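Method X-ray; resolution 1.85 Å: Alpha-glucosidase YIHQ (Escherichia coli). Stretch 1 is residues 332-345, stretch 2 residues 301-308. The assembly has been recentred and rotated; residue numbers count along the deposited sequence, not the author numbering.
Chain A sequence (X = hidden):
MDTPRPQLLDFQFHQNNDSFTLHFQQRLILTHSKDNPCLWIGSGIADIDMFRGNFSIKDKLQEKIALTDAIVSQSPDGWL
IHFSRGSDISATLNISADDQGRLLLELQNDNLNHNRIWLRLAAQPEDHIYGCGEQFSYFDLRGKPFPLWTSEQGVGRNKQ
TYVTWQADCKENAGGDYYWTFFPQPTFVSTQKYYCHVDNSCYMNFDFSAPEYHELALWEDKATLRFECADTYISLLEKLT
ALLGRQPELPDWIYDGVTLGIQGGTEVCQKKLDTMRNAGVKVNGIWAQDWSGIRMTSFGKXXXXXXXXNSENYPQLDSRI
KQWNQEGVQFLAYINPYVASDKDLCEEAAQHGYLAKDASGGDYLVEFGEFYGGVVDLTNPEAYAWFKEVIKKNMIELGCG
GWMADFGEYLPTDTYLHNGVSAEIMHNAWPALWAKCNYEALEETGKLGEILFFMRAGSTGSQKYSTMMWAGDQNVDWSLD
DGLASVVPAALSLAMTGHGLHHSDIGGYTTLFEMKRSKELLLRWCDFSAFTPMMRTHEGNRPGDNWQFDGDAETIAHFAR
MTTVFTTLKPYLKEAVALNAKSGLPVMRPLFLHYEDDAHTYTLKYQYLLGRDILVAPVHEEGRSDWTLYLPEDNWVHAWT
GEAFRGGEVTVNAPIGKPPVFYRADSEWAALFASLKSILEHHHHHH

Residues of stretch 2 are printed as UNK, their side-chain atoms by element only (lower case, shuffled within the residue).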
# COMPACT_ATOMS: atom_id res chain seq x y z
N ALA A 332 9.85 -16.95 -1.89
CA ALA A 332 10.38 -16.98 -0.51
C ALA A 332 10.04 -15.73 0.27
O ALA A 332 9.00 -15.18 0.04
CB ALA A 332 11.88 -17.29 -0.57
N TYR A 333 10.85 -15.33 1.24
CA TYR A 333 10.53 -14.27 2.17
C TYR A 333 11.83 -13.62 2.62
O TYR A 333 12.83 -14.34 2.93
CB TYR A 333 9.78 -14.84 3.39
CG TYR A 333 9.49 -13.87 4.49
CD1 TYR A 333 10.49 -13.48 5.42
CD2 TYR A 333 8.23 -13.35 4.68
CE1 TYR A 333 10.22 -12.54 6.40
CE2 TYR A 333 7.95 -12.43 5.69
CZ TYR A 333 8.96 -12.02 6.54
OH TYR A 333 8.72 -11.15 7.52
N ILE A 334 11.78 -12.29 2.78
CA ILE A 334 12.87 -11.51 3.34
C ILE A 334 12.30 -10.24 3.99
O ILE A 334 11.21 -9.74 3.58
CB ILE A 334 13.97 -11.21 2.28
CG1 ILE A 334 15.16 -10.51 2.99
CG2 ILE A 334 13.53 -10.33 1.12
CD1 ILE A 334 16.40 -10.52 2.13
N ASN A 335 12.98 -9.74 5.03
CA ASN A 335 12.68 -8.49 5.65
C ASN A 335 14.00 -7.75 5.99
O ASN A 335 15.07 -8.36 5.79
CB ASN A 335 11.69 -8.65 6.76
CG ASN A 335 12.25 -9.19 8.03
OD1 ASN A 335 13.32 -8.86 8.47
ND2 ASN A 335 11.44 -9.94 8.71
N PRO A 336 13.92 -6.50 6.44
CA PRO A 336 15.17 -5.73 6.52
C PRO A 336 15.77 -5.79 7.93
O PRO A 336 16.53 -4.88 8.30
CB PRO A 336 14.71 -4.35 6.10
CG PRO A 336 13.35 -4.25 6.79
CD PRO A 336 12.75 -5.63 6.75
N TYR A 337 15.47 -6.86 8.68
CA TYR A 337 16.09 -7.18 9.97
C TYR A 337 16.85 -8.52 9.82
O TYR A 337 16.66 -9.26 8.84
CB TYR A 337 15.08 -7.36 11.07
CG TYR A 337 14.06 -6.23 11.25
CD1 TYR A 337 14.36 -5.08 12.00
CD2 TYR A 337 12.75 -6.37 10.76
CE1 TYR A 337 13.37 -4.09 12.22
CE2 TYR A 337 11.82 -5.39 10.91
CZ TYR A 337 12.08 -4.24 11.68
OH TYR A 337 11.08 -3.25 11.86
N VAL A 338 17.70 -8.79 10.79
CA VAL A 338 18.52 -10.01 10.79
C VAL A 338 18.60 -10.54 12.21
O VAL A 338 19.00 -9.83 13.13
CB VAL A 338 19.90 -9.81 10.18
CG1 VAL A 338 19.87 -9.78 8.67
CG2 VAL A 338 20.60 -8.56 10.70
N ALA A 339 18.28 -11.81 12.38
CA ALA A 339 18.25 -12.44 13.68
C ALA A 339 19.67 -12.35 14.35
O ALA A 339 20.66 -12.81 13.80
CB ALA A 339 17.88 -13.89 13.53
N SER A 340 19.70 -11.88 15.57
CA SER A 340 20.99 -11.53 16.24
C SER A 340 21.88 -12.73 16.52
O SER A 340 23.10 -12.58 16.61
CB SER A 340 20.73 -10.77 17.52
OG SER A 340 20.04 -11.61 18.38
N ASP A 341 21.29 -13.92 16.63
CA ASP A 341 22.07 -15.14 16.88
C ASP A 341 22.50 -15.88 15.62
O ASP A 341 22.95 -16.99 15.74
CB ASP A 341 21.27 -16.07 17.78
CG ASP A 341 19.93 -16.54 17.14
OD1 ASP A 341 19.32 -15.89 16.24
OD2 ASP A 341 19.42 -17.55 17.62
N LYS A 342 22.36 -15.31 14.42
CA LYS A 342 22.67 -16.01 13.15
C LYS A 342 23.67 -15.25 12.37
O LYS A 342 24.03 -14.13 12.74
CB LYS A 342 21.35 -16.27 12.34
CG LYS A 342 20.40 -17.15 13.12
CD LYS A 342 20.89 -18.61 12.98
CE LYS A 342 20.14 -19.55 13.90
NZ LYS A 342 20.82 -20.84 13.84
N ASP A 343 24.08 -15.85 11.27
CA ASP A 343 25.25 -15.49 10.46
C ASP A 343 25.20 -14.10 9.92
O ASP A 343 26.20 -13.37 9.97
CB ASP A 343 25.26 -16.34 9.17
CG ASP A 343 25.70 -17.73 9.40
OD1 ASP A 343 26.17 -18.04 10.54
OD2 ASP A 343 25.57 -18.52 8.41
N LEU A 344 24.06 -13.76 9.27
CA LEU A 344 24.02 -12.44 8.61
C LEU A 344 24.20 -11.31 9.58
O LEU A 344 24.84 -10.33 9.20
CB LEU A 344 22.72 -12.16 7.80
CG LEU A 344 22.50 -13.12 6.65
CD1 LEU A 344 21.18 -12.80 5.94
CD2 LEU A 344 23.62 -13.01 5.61
N CYS A 345 23.60 -11.38 10.76
CA CYS A 345 23.68 -10.28 11.73
C CYS A 345 25.13 -10.16 12.26
O CYS A 345 25.59 -9.06 12.55
CB CYS A 345 22.76 -10.52 12.92
SG CYS A 345 22.52 -9.06 14.01
N UNK A 301 7.47 -19.46 14.07
CA UNK A 301 7.76 -18.22 13.42
C UNK A 301 8.83 -18.57 12.39
O UNK A 301 9.46 -19.61 12.48
n UNK A 301 3.26 -17.31 13.31
c UNK A 301 8.27 -17.23 14.49
c UNK A 301 3.99 -16.95 14.39
n UNK A 301 5.21 -16.41 14.19
n UNK A 301 3.48 -17.12 15.64
c UNK A 301 6.17 -16.00 15.22
c UNK A 301 7.57 -15.90 14.66
N UNK A 302 9.01 -17.73 11.39
CA UNK A 302 10.04 -17.84 10.39
C UNK A 302 11.36 -17.45 11.10
O UNK A 302 11.36 -16.54 11.93
c UNK A 302 9.76 -16.89 9.23
c UNK A 302 10.90 -16.85 8.25
c UNK A 302 8.48 -17.28 8.51
N UNK A 303 12.44 -18.12 10.72
CA UNK A 303 13.78 -17.83 11.19
C UNK A 303 14.32 -16.68 10.36
O UNK A 303 14.48 -16.76 9.11
c UNK A 303 14.64 -19.13 11.05
c UNK A 303 15.78 -20.47 13.74
c UNK A 303 16.13 -19.02 11.36
s UNK A 303 16.40 -18.91 13.14
N UNK A 304 14.65 -15.56 11.01
CA UNK A 304 15.07 -14.38 10.26
C UNK A 304 16.56 -14.34 9.85
O UNK A 304 17.34 -13.45 10.24
c UNK A 304 12.10 -9.55 12.57
c UNK A 304 12.19 -13.67 10.74
c UNK A 304 13.04 -10.51 12.14
c UNK A 304 13.18 -12.86 11.10
c UNK A 304 10.77 -9.77 12.44
n UNK A 304 10.95 -13.12 11.03
c UNK A 304 14.66 -13.11 11.01
c UNK A 304 10.28 -10.92 11.98
c UNK A 304 12.56 -11.69 11.61
c UNK A 304 11.18 -11.89 11.56
N UNK A 305 16.97 -15.34 9.10
CA UNK A 305 18.28 -15.36 8.48
C UNK A 305 18.10 -15.85 7.04
O UNK A 305 17.75 -16.99 6.84
c UNK A 305 20.69 -16.07 8.90
n UNK A 305 21.21 -16.93 8.08
c UNK A 305 19.22 -16.28 9.28
o UNK A 305 21.27 -15.05 9.23
N UNK A 306 18.43 -14.97 6.09
CA UNK A 306 17.96 -15.03 4.70
C UNK A 306 18.90 -15.87 3.81
O UNK A 306 19.56 -15.43 2.86
c UNK A 306 17.05 -12.76 5.18
n UNK A 306 16.72 -11.06 6.61
c UNK A 306 14.61 -11.82 7.59
c UNK A 306 15.83 -12.97 5.84
c UNK A 306 15.69 -11.93 6.79
c UNK A 306 14.88 -14.01 5.83
c UNK A 306 17.66 -13.61 4.15
c UNK A 306 13.80 -13.90 6.65
c UNK A 306 17.52 -11.57 5.65
c UNK A 306 13.67 -12.83 7.51
N UNK A 307 18.83 -17.16 4.14
CA UNK A 307 19.55 -18.17 3.41
C UNK A 307 18.75 -19.46 3.50
O UNK A 307 18.14 -19.76 4.55
c UNK A 307 23.53 -18.27 5.43
c UNK A 307 21.96 -19.13 3.44
c UNK A 307 20.89 -18.29 4.10
c UNK A 307 23.35 -18.62 3.91
n UNK A 307 24.18 -16.94 5.75
N UNK A 308 18.78 -20.25 2.45
CA UNK A 308 18.02 -21.53 2.36
C UNK A 308 18.43 -22.45 3.49
O UNK A 308 19.60 -22.62 3.73
c UNK A 308 18.57 -27.10 0.03
c UNK A 308 19.74 -27.08 -0.69
c UNK A 308 18.07 -25.84 0.52
c UNK A 308 16.90 -24.24 1.48
c UNK A 308 17.94 -23.61 0.93
c UNK A 308 18.26 -22.20 0.98
c UNK A 308 19.93 -24.59 -0.40
n UNK A 308 16.96 -25.57 1.23
c UNK A 308 18.73 -24.61 0.32
c UNK A 308 20.44 -25.85 -0.93
O HOH W 1 8.36 -12.96 9.92
O HOH W 2 21.17 -13.03 11.00

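Position 301 has seven side-chain atoms: three carbons, a nitrogen, then a carbon carrying two more nitrogens. It makes no contact with stretch 1. That guanidinium pattern is arginine, R301.

Position 302 has three side-chain carbons, one carrying the other two. One of its carbons comes within 4.4 Å of Y333 CD1, a loose apolar contact. This beta-branched form is valine, V302, and the carbon is CG1.

Position 303 has four side-chain atoms, an unbranched chain of two carbons, a sulfur and a last carbon. The sulfur is 3.9 Å from K342 CE. The thioether identifies methionine, M303.

Position 304 has ten side-chain atoms: one carbon, then fused five- and six-membered rings of eight carbons and one nitrogen. N335 ND2 sits over one face, 3.5 Å from a ring carbon. The Y337 ring and the six-membered ring are near parallel, at 18°, but slid apart with barely any overlap. This is an indole, so the residue is tryptophan, W304; the carbon under N335 ND2 is CE2. A water accepts from W304 NE1 and donates to Y333 OH. The backbone also serves: A339 N donates to W304 O at 2.9 Å, almost in line.

Position 305 has four side-chain atoms: two carbons, the second carrying one oxygen and one nitrogen. The oxygen accepts from L344 N at 3.1 Å, in the first turn of the helix that follows K342. This short amide is asparagine, N305. A second water donates to N305 OD1 and A339 O and accepts from C345 N.

Position 306 has ten side-chain atoms: one carbon, then fused five- and six-membered rings of eight carbons and one nitrogen. It has the largest area covered by stretch 1. The ring nitrogen donates to Y337 O at 2.9 Å. N335 O is near that nitrogen too, but the angle is poor for a hydrogen bond. I334 CG1 lies 3.7 Å from the centroid of the five-membered ring, over its face, as a CH-pi contact. The residue is tryptophan, W306. Y333 CD1 approaches W306 CZ3 at 3.6 Å, and L344 CD1 is 3.9 Å from W306 CD1.

Position 307 has four carbons in a row ending in nitrogen. The nitrogen forms a salt bridge with D343 OD2 at 3.4 Å; the hydrogen bond within it is weak. This is lysine, K307.

Position 308 has the same ten-atom pattern as 304 and 306, nine carbons and one nitrogen. It is out of reach of stretch 1. It is tryptophan, W308.

The contact centres on W304, N305 and W306. The indoles supply apolar surface. Three hydrogen bonds, A339 N to W304 O, L344 N to N305 OD1 and W306 NE1 to Y337 O, link the two stretches. The salt bridge adds a weaker polar link.

Stretch 2 301-308: RVMWNWKW
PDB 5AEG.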